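Local coordinates for protein protease (Penicillium cyclopium, PDB 5Z6O) that hydrolyses peptide bonds as a subtilisin-family serine protease of the proteinase K type, probably cleaving casein, gelatin and type IV collagen, at residues W11-I16 with T24-D29; I47-F52 with T213-G218; N61-D66 with N108-A113; A243-T248 with C253-Q258. One frame throughout, in Å; residues are numbered along the deposited sequence. Where two conformers were deposited one is given.

Interaction 1. Residues W11-I16 with T24-D29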
loop_
_atom_site.group_PDB
_atom_site.type_symbol
_atom_site.label_atom_id
_atom_site.label_comp_id
_atom_site.label_asym_id
_atom_site.label_seq_id
_atom_site.Cartn_x
_atom_site.Cartn_y
_atom_site.Cartn_z
ATOM N N TRP A 11 13.990 -5.396 -4.270
ATOM C CA TRP A 11 14.536 -5.734 -2.945
ATOM C C TRP A 11 13.475 -5.652 -1.857
ATOM O O TRP A 11 13.586 -6.349 -0.846
ATOM C CB TRP A 11 15.741 -4.818 -2.583
ATOM C CG TRP A 11 15.343 -3.404 -2.282
ATOM C CD1 TRP A 11 15.228 -2.364 -3.171
ATOM C CD2 TRP A 11 14.988 -2.871 -1.003
ATOM N NE1 TRP A 11 14.808 -1.220 -2.519
ATOM C CE2 TRP A 11 14.621 -1.516 -1.194
ATOM C CE3 TRP A 11 14.894 -3.417 0.276
ATOM C CZ2 TRP A 11 14.218 -0.692 -0.145
ATOM C CZ3 TRP A 11 14.473 -2.571 1.333
ATOM C CH2 TRP A 11 14.183 -1.236 1.112
ATOM N N GLY A 12 12.419 -4.860 -2.053
ATOM C CA GLY A 12 11.423 -4.712 -0.993
ATOM C C GLY A 12 10.658 -6.001 -0.720
ATOM O O GLY A 12 10.338 -6.317 0.436
ATOM N N LEU A 13 10.400 -6.794 -1.768
ATOM C CA LEU A 13 9.727 -8.072 -1.567
ATOM C C LEU A 13 10.567 -8.999 -0.710
ATOM O O LEU A 13 10.090 -9.573 0.276
ATOM C CB LEU A 13 9.446 -8.744 -2.922
ATOM C CG LEU A 13 8.490 -7.986 -3.843
ATOM C CD1 LEU A 13 8.323 -8.815 -5.119
ATOM C CD2 LEU A 13 7.102 -7.786 -3.186
ATOM N N SER A 14 11.819 -9.209 -1.094
ATOM C CA SER A 14 12.604 -10.149 -0.310
ATOM C C SER A 14 12.890 -9.614 1.080
ATOM O O SER A 14 13.049 -10.404 2.011
ATOM C CB SER A 14 13.902 -10.488 -1.040
ATOM O OG SER A 14 14.432 -9.329 -1.631
ATOM N N ARG A 15 12.894 -8.283 1.264
ATOM C CA ARG A 15 13.127 -7.741 2.600
ATOM C C ARG A 15 12.010 -8.126 3.550
ATOM O O ARG A 15 12.269 -8.393 4.727
ATOM C CB ARG A 15 13.250 -6.215 2.548
ATOM C CG ARG A 15 13.669 -5.575 3.905
ATOM C CD ARG A 15 15.053 -6.056 4.289
ATOM N NE ARG A 15 15.431 -5.713 5.670
ATOM C CZ ARG A 15 15.145 -6.467 6.729
ATOM N NH1 ARG A 15 15.588 -6.104 7.930
ATOM N NH2 ARG A 15 14.459 -7.605 6.585
ATOM N N ILE A 16 10.754 -8.088 3.076
ATOM C CA ILE A 16 9.654 -8.248 4.039
ATOM C C ILE A 16 9.438 -9.691 4.468
ATOM O O ILE A 16 8.645 -9.931 5.389
ATOM C CB ILE A 16 8.321 -7.693 3.512
ATOM C CG1 ILE A 16 7.878 -8.486 2.284
ATOM C CG2 ILE A 16 8.481 -6.211 3.235
ATOM C CD1 ILE A 16 6.396 -8.348 1.901
ATOM N N THR A 24 17.578 -12.348 -0.976
ATOM C CA THR A 24 17.321 -12.246 -2.404
ATOM C C THR A 24 16.012 -12.874 -2.821
ATOM O O THR A 24 15.573 -12.615 -3.938
ATOM C CB THR A 24 18.440 -12.905 -3.221
ATOM O OG1 THR A 24 18.539 -14.266 -2.841
ATOM C CG2 THR A 24 19.776 -12.199 -2.977
ATOM N N ASP A 25 15.417 -13.712 -1.979
ATOM C CA ASP A 25 14.210 -14.446 -2.331
ATOM C C ASP A 25 13.026 -13.982 -1.505
ATOM O O ASP A 25 13.176 -13.638 -0.340
ATOM C CB ASP A 25 14.375 -15.938 -2.077
ATOM C CG ASP A 25 15.602 -16.506 -2.736
ATOM O OD1 ASP A 25 16.077 -15.932 -3.728
ATOM O OD2 ASP A 25 16.072 -17.539 -2.246
ATOM N N TYR A 26 11.847 -14.029 -2.100
ATOM C CA TYR A 26 10.606 -13.708 -1.395
ATOM C C TYR A 26 9.859 -15.003 -1.078
ATOM O O TYR A 26 9.566 -15.792 -1.980
ATOM C CB TYR A 26 9.774 -12.760 -2.260
ATOM C CG TYR A 26 8.402 -12.427 -1.699
ATOM C CD1 TYR A 26 8.220 -12.195 -0.345
ATOM C CD2 TYR A 26 7.302 -12.306 -2.547
ATOM C CE1 TYR A 26 6.918 -11.882 0.165
ATOM C CE2 TYR A 26 6.033 -11.994 -2.052
ATOM C CZ TYR A 26 5.866 -11.777 -0.700
ATOM O OH TYR A 26 4.606 -11.495 -0.190
ATOM N N VAL A 27 9.566 -15.233 0.199
ATOM C CA VAL A 27 8.957 -16.479 0.675
ATOM C C VAL A 27 7.616 -16.124 1.302
ATOM O O VAL A 27 7.561 -15.242 2.167
ATOM C CB VAL A 27 9.852 -17.197 1.709
ATOM C CG1 VAL A 27 9.214 -18.523 2.102
ATOM C CG2 VAL A 27 11.258 -17.406 1.143
ATOM N N TYR A 28 6.551 -16.819 0.884
ATOM C CA TYR A 28 5.200 -16.453 1.320
ATOM C C TYR A 28 4.315 -17.695 1.268
ATOM O O TYR A 28 4.573 -18.622 0.514
ATOM C CB TYR A 28 4.620 -15.305 0.454
ATOM C CG TYR A 28 4.491 -15.673 -1.018
ATOM C CD1 TYR A 28 5.576 -15.543 -1.904
ATOM C CD2 TYR A 28 3.303 -16.190 -1.511
ATOM C CE1 TYR A 28 5.456 -15.914 -3.255
ATOM C CE2 TYR A 28 3.162 -16.534 -2.859
ATOM C CZ TYR A 28 4.256 -16.421 -3.705
ATOM O OH TYR A 28 4.056 -16.745 -5.010
ATOM N N ASP A 29 3.260 -17.703 2.060
ATOM C CA ASP A 29 2.312 -18.818 2.012
ATOM C C ASP A 29 1.473 -18.784 0.738
ATOM O O ASP A 29 1.047 -17.717 0.280
ATOM C CB ASP A 29 1.373 -18.757 3.219
ATOM C CG ASP A 29 0.486 -19.947 3.282
ATOM O OD1 ASP A 29 1.027 -20.997 3.662
ATOM O OD2 ASP A 29 -0.700 -19.859 2.881
HETATM O O HOH W 1 13.314 -13.185 2.290
HETATM O O HOH W 2 15.580 -9.453 -4.259
#

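Interaction 2. Residues I47-F52 with T213-G218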
loop_
_atom_site.group_PDB
_atom_site.type_symbol
_atom_site.label_atom_id
_atom_site.label_comp_id
_atom_site.label_asym_id
_atom_site.label_seq_id
_atom_site.Cartn_x
_atom_site.Cartn_y
_atom_site.Cartn_z
ATOM N N ILE A 47 -4.927 -1.978 -16.260
ATOM C CA ILE A 47 -5.434 -3.280 -15.859
ATOM C C ILE A 47 -5.094 -4.354 -16.876
ATOM O O ILE A 47 -5.155 -5.541 -16.542
ATOM C CB ILE A 47 -6.955 -3.259 -15.571
ATOM C CG1 ILE A 47 -7.741 -2.894 -16.805
ATOM C CG2 ILE A 47 -7.326 -2.298 -14.376
ATOM C CD1 ILE A 47 -9.222 -3.153 -16.636
ATOM N N GLY A 48 -4.684 -3.970 -18.079
ATOM C CA GLY A 48 -4.261 -4.962 -19.063
ATOM C C GLY A 48 -2.844 -5.445 -18.878
ATOM O O GLY A 48 -2.388 -6.336 -19.595
ATOM N N HIS A 49 -2.120 -4.887 -17.908
ATOM C CA HIS A 49 -0.713 -5.222 -17.755
ATOM C C HIS A 49 -0.549 -6.684 -17.391
ATOM O O HIS A 49 -1.311 -7.235 -16.605
ATOM C CB HIS A 49 -0.066 -4.353 -16.661
ATOM C CG HIS A 49 1.432 -4.357 -16.700
ATOM N ND1 HIS A 49 2.191 -5.462 -16.383
ATOM C CD2 HIS A 49 2.310 -3.368 -16.980
ATOM C CE1 HIS A 49 3.471 -5.165 -16.508
ATOM N NE2 HIS A 49 3.571 -3.902 -16.879
ATOM N N ALA A 50 0.480 -7.318 -17.947
ATOM C CA ALA A 50 0.651 -8.746 -17.697
ATOM C C ALA A 50 0.815 -9.066 -16.213
ATOM O O ALA A 50 0.450 -10.159 -15.774
ATOM C CB ALA A 50 1.845 -9.280 -18.479
ATOM N N ASP A 51 1.348 -8.127 -15.421
ATOM C CA ASP A 51 1.621 -8.412 -14.023
ATOM C C ASP A 51 0.359 -8.659 -13.216
ATOM O O ASP A 51 0.442 -9.265 -12.148
ATOM C CB ASP A 51 2.399 -7.245 -13.382
ATOM C CG ASP A 51 3.218 -7.688 -12.181
ATOM O OD1 ASP A 51 3.833 -8.758 -12.259
ATOM O OD2 ASP A 51 3.268 -6.970 -11.162
ATOM N N PHE A 52 -0.806 -8.178 -13.665
ATOM C CA PHE A 52 -2.032 -8.451 -12.920
ATOM C C PHE A 52 -2.732 -9.736 -13.331
ATOM O O PHE A 52 -3.588 -10.229 -12.576
ATOM C CB PHE A 52 -2.999 -7.255 -13.065
ATOM C CG PHE A 52 -2.382 -5.971 -12.579
ATOM C CD1 PHE A 52 -2.092 -5.797 -11.226
ATOM C CD2 PHE A 52 -2.050 -4.982 -13.464
ATOM C CE1 PHE A 52 -1.491 -4.621 -10.763
ATOM C CE2 PHE A 52 -1.432 -3.779 -13.018
ATOM C CZ PHE A 52 -1.165 -3.607 -11.667
ATOM N N THR A 213 11.000 -1.410 -7.529
ATOM C CA THR A 213 10.683 -1.722 -8.916
ATOM C C THR A 213 9.312 -2.382 -9.012
ATOM O O THR A 213 9.017 -3.324 -8.263
ATOM C CB THR A 213 11.761 -2.639 -9.495
ATOM O OG1 THR A 213 13.022 -1.959 -9.377
ATOM C CG2 THR A 213 11.475 -3.011 -10.992
ATOM N N ALA A 214 8.487 -1.920 -9.964
ATOM C CA ALA A 214 7.163 -2.517 -10.154
ATOM C C ALA A 214 6.662 -2.190 -11.563
ATOM O O ALA A 214 7.335 -1.503 -12.334
ATOM C CB ALA A 214 6.169 -2.010 -9.096
ATOM N N ALA A 215 5.453 -2.662 -11.884
ATOM C CA ALA A 215 4.912 -2.517 -13.241
ATOM C C ALA A 215 4.657 -1.054 -13.597
ATOM O O ALA A 215 4.371 -0.210 -12.737
ATOM C CB ALA A 215 3.587 -3.287 -13.347
ATOM N N TYR A 216 4.716 -0.756 -14.893
ATOM C CA TYR A 216 4.450 0.576 -15.403
ATOM C C TYR A 216 3.582 0.444 -16.648
ATOM O O TYR A 216 3.669 -0.568 -17.347
ATOM C CB TYR A 216 5.787 1.250 -15.742
ATOM C CG TYR A 216 5.832 2.716 -15.559
ATOM C CD1 TYR A 216 5.652 3.292 -14.308
ATOM C CD2 TYR A 216 6.102 3.546 -16.642
ATOM C CE1 TYR A 216 5.713 4.660 -14.147
ATOM C CE2 TYR A 216 6.162 4.910 -16.491
ATOM C CZ TYR A 216 5.965 5.459 -15.248
ATOM O OH TYR A 216 6.032 6.831 -15.114
ATOM N N PRO A 217 2.692 1.395 -16.906
ATOM C CA PRO A 217 1.766 1.250 -18.044
ATOM C C PRO A 217 2.477 0.892 -19.340
ATOM O O PRO A 217 3.551 1.405 -19.654
ATOM C CB PRO A 217 1.108 2.622 -18.138
ATOM C CG PRO A 217 1.105 3.135 -16.709
ATOM C CD PRO A 217 2.466 2.650 -16.164
ATOM N N GLY A 218 1.873 -0.031 -20.086
ATOM C CA GLY A 218 2.399 -0.425 -21.372
ATOM C C GLY A 218 3.271 -1.652 -21.363
ATOM O O GLY A 218 3.884 -1.948 -22.387
#

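Interaction 3. Residues N61-D66 with N108-A113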
loop_
_atom_site.group_PDB
_atom_site.type_symbol
_atom_site.label_atom_id
_atom_site.label_comp_id
_atom_site.label_asym_id
_atom_site.label_seq_id
_atom_site.Cartn_x
_atom_site.Cartn_y
_atom_site.Cartn_z
ATOM N N ASN A 61 -13.787 6.367 -11.888
ATOM C CA ASN A 61 -12.884 7.434 -12.302
ATOM C C ASN A 61 -13.568 8.719 -11.872
ATOM O O ASN A 61 -14.590 9.084 -12.449
ATOM C CB ASN A 61 -12.628 7.404 -13.829
ATOM C CG ASN A 61 -11.633 8.465 -14.302
ATOM O OD1 ASN A 61 -11.315 9.426 -13.582
ATOM N ND2 ASN A 61 -11.122 8.289 -15.520
ATOM N N THR A 62 -13.041 9.387 -10.854
ATOM C CA THR A 62 -13.609 10.666 -10.433
ATOM C C THR A 62 -12.793 11.852 -10.928
ATOM O O THR A 62 -13.131 13.003 -10.618
ATOM C CB THR A 62 -13.748 10.742 -8.923
ATOM O OG1 THR A 62 -12.447 10.786 -8.340
ATOM C CG2 THR A 62 -14.575 9.575 -8.366
ATOM N N ALA A 63 -11.748 11.616 -11.707
ATOM C CA ALA A 63 -10.850 12.677 -12.148
ATOM C C ALA A 63 -11.125 13.173 -13.561
ATOM O O ALA A 63 -11.008 14.368 -13.805
ATOM C CB ALA A 63 -9.377 12.224 -12.107
ATOM N N ASP A 64 -11.385 12.289 -14.519
ATOM C CA ASP A 64 -11.566 12.713 -15.909
ATOM C C ASP A 64 -12.363 11.637 -16.650
ATOM O O ASP A 64 -13.048 10.819 -16.026
ATOM C CB ASP A 64 -10.209 13.026 -16.567
ATOM C CG ASP A 64 -9.249 11.838 -16.574
ATOM O OD1 ASP A 64 -9.708 10.684 -16.647
ATOM O OD2 ASP A 64 -8.013 12.058 -16.533
ATOM N N ASN A 65 -12.323 11.672 -17.981
ATOM C CA ASN A 65 -13.078 10.752 -18.819
ATOM C C ASN A 65 -12.193 9.712 -19.484
ATOM O O ASN A 65 -12.649 9.028 -20.403
ATOM C CB ASN A 65 -13.852 11.523 -19.902
ATOM C CG ASN A 65 -15.001 12.327 -19.343
ATOM O OD1 ASN A 65 -15.255 13.450 -19.779
ATOM N ND2 ASN A 65 -15.697 11.763 -18.363
ATOM N N ASP A 66 -10.926 9.596 -19.064
ATOM C CA ASP A 66 -9.966 8.675 -19.660
ATOM C C ASP A 66 -9.673 7.553 -18.663
ATOM O O ASP A 66 -8.979 7.777 -17.663
ATOM C CB ASP A 66 -8.713 9.458 -20.019
ATOM C CG ASP A 66 -7.690 8.644 -20.754
ATOM O OD1 ASP A 66 -7.887 7.443 -21.005
ATOM O OD2 ASP A 66 -6.668 9.230 -21.126
ATOM N N ASN A 108 -9.362 17.520 -3.250
ATOM C CA ASN A 108 -9.838 16.701 -2.142
ATOM C C ASN A 108 -11.222 16.140 -2.420
ATOM O O ASN A 108 -11.513 14.998 -2.068
ATOM C CB ASN A 108 -9.853 17.506 -0.841
ATOM C CG ASN A 108 -8.494 17.552 -0.192
ATOM O OD1 ASN A 108 -7.494 17.177 -0.802
ATOM N ND2 ASN A 108 -8.445 18.020 1.036
ATOM N N SER A 109 -12.112 16.916 -3.037
ATOM C CA SER A 109 -13.446 16.362 -3.204
ATOM C C SER A 109 -13.445 15.171 -4.177
ATOM O O SER A 109 -14.185 14.202 -3.957
ATOM C CB SER A 109 -14.435 17.440 -3.647
ATOM O OG SER A 109 -14.145 17.808 -4.969
ATOM N N GLN A 110 -12.591 15.195 -5.218
ATOM C CA GLN A 110 -12.507 14.047 -6.144
ATOM C C GLN A 110 -11.974 12.808 -5.441
ATOM O O GLN A 110 -12.420 11.676 -5.707
ATOM C CB GLN A 110 -11.556 14.316 -7.326
ATOM C CG GLN A 110 -11.784 15.536 -8.144
ATOM C CD GLN A 110 -10.757 15.681 -9.266
ATOM O OE1 GLN A 110 -9.658 15.066 -9.239
ATOM N NE2 GLN A 110 -11.106 16.469 -10.269
ATOM N N VAL A 111 -10.962 12.998 -4.587
ATOM C CA VAL A 111 -10.414 11.869 -3.824
ATOM C C VAL A 111 -11.474 11.286 -2.907
ATOM O O VAL A 111 -11.653 10.057 -2.815
ATOM C CB VAL A 111 -9.182 12.315 -3.020
ATOM C CG1 VAL A 111 -8.691 11.174 -2.111
ATOM C CG2 VAL A 111 -8.085 12.768 -3.949
ATOM N N ILE A 112 -12.179 12.160 -2.172
ATOM C CA ILE A 112 -13.167 11.666 -1.228
ATOM C C ILE A 112 -14.278 10.931 -1.958
ATOM O O ILE A 112 -14.774 9.908 -1.474
ATOM C CB ILE A 112 -13.703 12.830 -0.361
ATOM C CG1 ILE A 112 -12.572 13.342 0.526
ATOM C CG2 ILE A 112 -14.922 12.377 0.480
ATOM C CD1 ILE A 112 -12.896 14.574 1.281
ATOM N N ALA A 113 -14.690 11.442 -3.132
ATOM C CA ALA A 113 -15.701 10.751 -3.942
ATOM C C ALA A 113 -15.243 9.340 -4.317
ATOM O O ALA A 113 -16.046 8.393 -4.307
ATOM C CB ALA A 113 -16.015 11.577 -5.200
#

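Interaction 4. Residues A243-T248 with C253-Q258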
loop_
_atom_site.group_PDB
_atom_site.type_symbol
_atom_site.label_atom_id
_atom_site.label_comp_id
_atom_site.label_asym_id
_atom_site.label_seq_id
_atom_site.Cartn_x
_atom_site.Cartn_y
_atom_site.Cartn_z
ATOM N N ALA A 243 -6.117 -13.282 4.329
ATOM C CA ALA A 243 -6.438 -14.570 3.724
ATOM C C ALA A 243 -5.751 -15.709 4.461
ATOM O O ALA A 243 -6.265 -16.828 4.452
ATOM C CB ALA A 243 -6.051 -14.586 2.243
ATOM N N LEU A 244 -4.618 -15.439 5.121
ATOM C CA LEU A 244 -3.862 -16.484 5.824
ATOM C C LEU A 244 -4.411 -16.752 7.225
ATOM O O LEU A 244 -4.725 -17.893 7.576
ATOM C CB LEU A 244 -2.386 -16.087 5.899
ATOM C CG LEU A 244 -1.477 -17.011 6.727
ATOM C CD1 LEU A 244 -1.374 -18.353 6.033
ATOM C CD2 LEU A 244 -0.089 -16.401 6.924
ATOM N N GLU A 245 -4.495 -15.722 8.054
ATOM C CA GLU A 245 -4.857 -15.848 9.474
ATOM C C GLU A 245 -6.302 -15.481 9.756
ATOM O O GLU A 245 -6.783 -15.702 10.875
ATOM C CB GLU A 245 -3.983 -14.927 10.336
ATOM C CG GLU A 245 -2.502 -15.145 10.189
ATOM C CD GLU A 245 -1.681 -14.209 11.065
ATOM O OE1 GLU A 245 -2.229 -13.220 11.598
ATOM O OE2 GLU A 245 -0.474 -14.454 11.195
ATOM N N GLY A 246 -6.979 -14.870 8.803
ATOM C CA GLY A 246 -8.340 -14.428 9.026
ATOM C C GLY A 246 -8.460 -13.166 9.855
ATOM O O GLY A 246 -9.534 -12.899 10.403
ATOM N N THR A 247 -7.389 -12.390 10.001
ATOM C CA THR A 247 -7.528 -11.141 10.743
ATOM C C THR A 247 -8.489 -10.205 10.007
ATOM O O THR A 247 -8.627 -10.247 8.789
ATOM C CB THR A 247 -6.150 -10.483 10.972
ATOM O OG1 THR A 247 -6.319 -9.223 11.648
ATOM C CG2 THR A 247 -5.436 -10.206 9.694
ATOM N N THR A 248 -9.221 -9.406 10.763
ATOM C CA THR A 248 -10.193 -8.503 10.151
ATOM C C THR A 248 -9.571 -7.121 9.905
ATOM O O THR A 248 -8.535 -6.761 10.477
ATOM C CB THR A 248 -11.421 -8.355 11.050
ATOM O OG1 THR A 248 -10.967 -8.020 12.369
ATOM C CG2 THR A 248 -12.209 -9.667 11.092
ATOM N N CYS A 253 -3.901 -3.438 11.150
ATOM C CA CYS A 253 -2.721 -2.603 11.386
ATOM C C CYS A 253 -2.027 -3.048 12.657
ATOM O O CYS A 253 -0.792 -3.181 12.696
ATOM C CB CYS A 253 -3.122 -1.117 11.457
ATOM S SG CYS A 253 -1.715 0.030 11.432
ATOM N N ALA A 254 -2.819 -3.358 13.699
ATOM C CA ALA A 254 -2.198 -3.748 14.963
ATOM C C ALA A 254 -1.451 -5.073 14.824
ATOM O O ALA A 254 -0.371 -5.244 15.416
ATOM C CB ALA A 254 -3.259 -3.855 16.066
ATOM N N ARG A 255 -1.987 -5.988 14.019
ATOM C CA ARG A 255 -1.325 -7.275 13.813
ATOM C C ARG A 255 -0.022 -7.113 13.019
ATOM O O ARG A 255 0.994 -7.751 13.330
ATOM C CB ARG A 255 -2.280 -8.219 13.093
ATOM C CG ARG A 255 -1.669 -9.573 12.714
ATOM C CD ARG A 255 -1.200 -10.348 13.942
ATOM N NE ARG A 255 -0.744 -11.658 13.506
ATOM C CZ ARG A 255 0.108 -12.409 14.180
ATOM N NH1 ARG A 255 0.477 -13.585 13.682
ATOM N NH2 ARG A 255 0.596 -11.971 15.336
ATOM N N ILE A 256 -0.034 -6.263 11.991
ATOM C CA ILE A 256 1.197 -5.972 11.254
ATOM C C ILE A 256 2.234 -5.330 12.167
ATOM O O ILE A 256 3.421 -5.670 12.113
ATOM C CB ILE A 256 0.878 -5.091 10.038
ATOM C CG1 ILE A 256 0.171 -5.939 8.997
ATOM C CG2 ILE A 256 2.136 -4.406 9.475
ATOM C CD1 ILE A 256 -0.597 -5.081 7.981
ATOM N N VAL A 257 1.810 -4.433 13.053
ATOM C CA VAL A 257 2.786 -3.802 13.934
ATOM C C VAL A 257 3.368 -4.828 14.912
ATOM O O VAL A 257 4.571 -4.806 15.225
ATOM C CB VAL A 257 2.157 -2.592 14.665
ATOM C CG1 VAL A 257 3.063 -2.141 15.800
ATOM C CG2 VAL A 257 1.813 -1.441 13.657
ATOM N N GLN A 258 2.533 -5.773 15.366
ATOM C CA GLN A 258 2.977 -6.821 16.285
ATOM C C GLN A 258 4.001 -7.740 15.622
ATOM O O GLN A 258 4.973 -8.162 16.259
ATOM C CB GLN A 258 1.757 -7.625 16.762
ATOM C CG GLN A 258 2.082 -8.762 17.677
ATOM C CD GLN A 258 0.842 -9.525 18.118
ATOM O OE1 GLN A 258 -0.044 -9.829 17.311
ATOM N NE2 GLN A 258 0.776 -9.841 19.413
#

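Interaction 1. Residues W11-I16 with T24-D29
Ser14 and Tyr26 bring the two backbones to within 4.2 Å of each other, CA to CA, where the short axis of helix 11-16 passes 6.9 Å from that of strand 26-29 at an angle of 58°. The contact mixes side-chain packing on the Tyr26 ring with close approaches to the backbone oxygens Leu13 O and Asp25 O. The Tyr26 ring makes contacts with both Leu13 and Ile16. CG lies anti to the backbone N (chi1 175°), which carries the ring alongside Leu13: Leu13 CB packs on Tyr26 CG, and Leu13 O comes within 3.3 Å of Tyr26 CD1. Further out, Ile16 CD1 meets Tyr26 CE1 at 4.0 Å, the two side chains crossing obliquely. Beyond the ring, the Tyr26 hydroxyl is hydrogen-bonded to Val88 O. Ser14 does the packing on the loop side, its CB pressing on Asp25 O at 3.3 Å. No direct hydrogen bond spans the segments; two waters do that work. One donates to both Ser14 O, at 2.8 Å, and Asp25 O; the other links Thr24 O and Ser14 OG, which is also hydrogen-bonded to Ala23 O. Strand 26-29 also pairs antiparallel with strand 2-5, so the helix is packed against a small N-terminal sheet. Chemically, a largely apolar flank around the Tyr26 ring adjoins a hydrated one, where a single water joins two acceptors that could not bond each other directly.

Interaction 2. Residues I47-F52 with T213-G218
Ala215 CB sits over one face of the His49 imidazole, 3.7 Å from the ring centroid and 15° off the ring normal, which meets the geometry of a CH-pi contact. At the ring edge, near its plane, Tyr216 O approaches His49 CD2 to 3.1 Å. The same methyl of Ala215 also touches Asp51 CB at 4.1 Å, so it is packed by two side chains of the loop. The imidazole reaches this position because its CG is anti to the backbone N (chi1 -164°), and its rotation is fixed from both nitrogens. On one side Asp51 N donates to His49 ND1 over 3.0 Å, almost straight at 172° and in the ring plane; on the other, NE2 is hydrogen-bonded to Gly220 O. That pattern is consistent with an imidazole protonated at NE2. In the next shell the Asp51 carboxylate is held by Lys85 N and by Ser79 OG, and Ser79 OG is also hydrogen-bonded to Ala215 N, linking the two segments through one hydroxyl. The loop 47-52, between strands 37-42 and 56-61, is thereby joined to strand 212-215 of the two-stranded antiparallel sheet with 221-224, beside helix 73-82, which begins with the probable catalytic His73.

Interaction 3. Residues N61-D66 with N108-A113
Thr62 OG1 donates to Gln110 O, a helix carbonyl, in a 2.8 Å bond that comes from well above the carbonyl plane, 45° out of it, with an angle of 120° at the oxygen. It is the single hydrogen bond between the two segments. Thr62 adopts chi1 68°, placing OG1 between its own backbone N and carbonyl carbon; this turns the hydroxyl to the helix while CG2 packs on Ala113 CB at 4.0 Å. The aliphatic part of Gln110, with its chain extended beyond CG, lies along the backbone of Thr62, its CG 3.8 Å from Thr62 O. Behind Thr62 the loop is braced internally. Asn61 OD1 accepts from Ala63 N at 2.9 Å and from Asp64 N, while Asn61 ND2 donates to Asp64 OD1. That carboxylate oxygen also takes Asp66 N at 2.9 Å, the two donors arriving from opposite faces of its plane, and Lys98 forms a salt bridge with it. Such gathering of N-H groups and a lysine would probably stabilise the negative charge of Asp64. Two Asx turns, at Asn61 and Asp64, thus shape the loop leaving edge strand 56-61, while Thr62 docks it on helix 108-124 of the subtilisin alpha/beta fold.

Interaction 4. Residues A243-T248 with C253-Q258
Arg255 lays the edge of its guanidinium against the carboxylate of Glu245, gripping it side-on with two nitrogens. The resulting bidentate salt bridge links two consecutive helices of the subtilisin fold, 227-245 and 249-259, across the short turn between them. Each nitrogen takes its own oxygen. Glu245 OE1 receives Arg255 NE on its syn lone pair at 2.9 Å, with an N-H...O angle of 152°. Arg255 NH1 makes the straighter bond, 177°, to Glu245 OE2 at 2.8 Å; this oxygen lies in the guanidinium plane and is met on its syn side. The carboxylate and guanidinium planes are 38° apart, and the side chains cross at about a right angle. Arg255 gets there with CG anti to its backbone N and a bend at chi2, whereas Glu245 is extended beyond CG. A flanking contact comes from Thr247, whose OG1 lies 4.4 Å from Arg255 CB. Before it, Gly246 has positive phi and ends the run of helical angles, turning the chain toward the second helix. That helix is also tied to the core by the Cys253-Cys182 disulfide and by Ile256, which packs against helix 227-245. Bonding at both ends restrains the rotation of the guanidinium in its plane: opposite the glutamate, Arg255 NH2 donates to Gln258 OE1 at 3.0 Å, approaching from above the amide plane.

In the fold
Along the chain interaction 1 closes first, interaction 3 is nested within the long loop closed by interaction 2, and interaction 4 follows. All lie on the periphery of one subtilisin domain. Interactions 1 and 4, centres about 18 Å apart, touch at Asp29 OD2 and Leu244 CD1 (3.6 Å), so the antiparallel sheet of 2-5 and 26-29 abuts the end of helix 227-245, whose first turn carries Ser228, probably the charge-relay serine. Strand 56-61 separates interactions 2 and 3, centres about 22 Å apart: loop 47-52 precedes it and segment 61-66 begins on its last residue. Thus 1 and 4 form one continuous patch, while 2 and 3 lie nearer the probable catalytic His73 and Asp42.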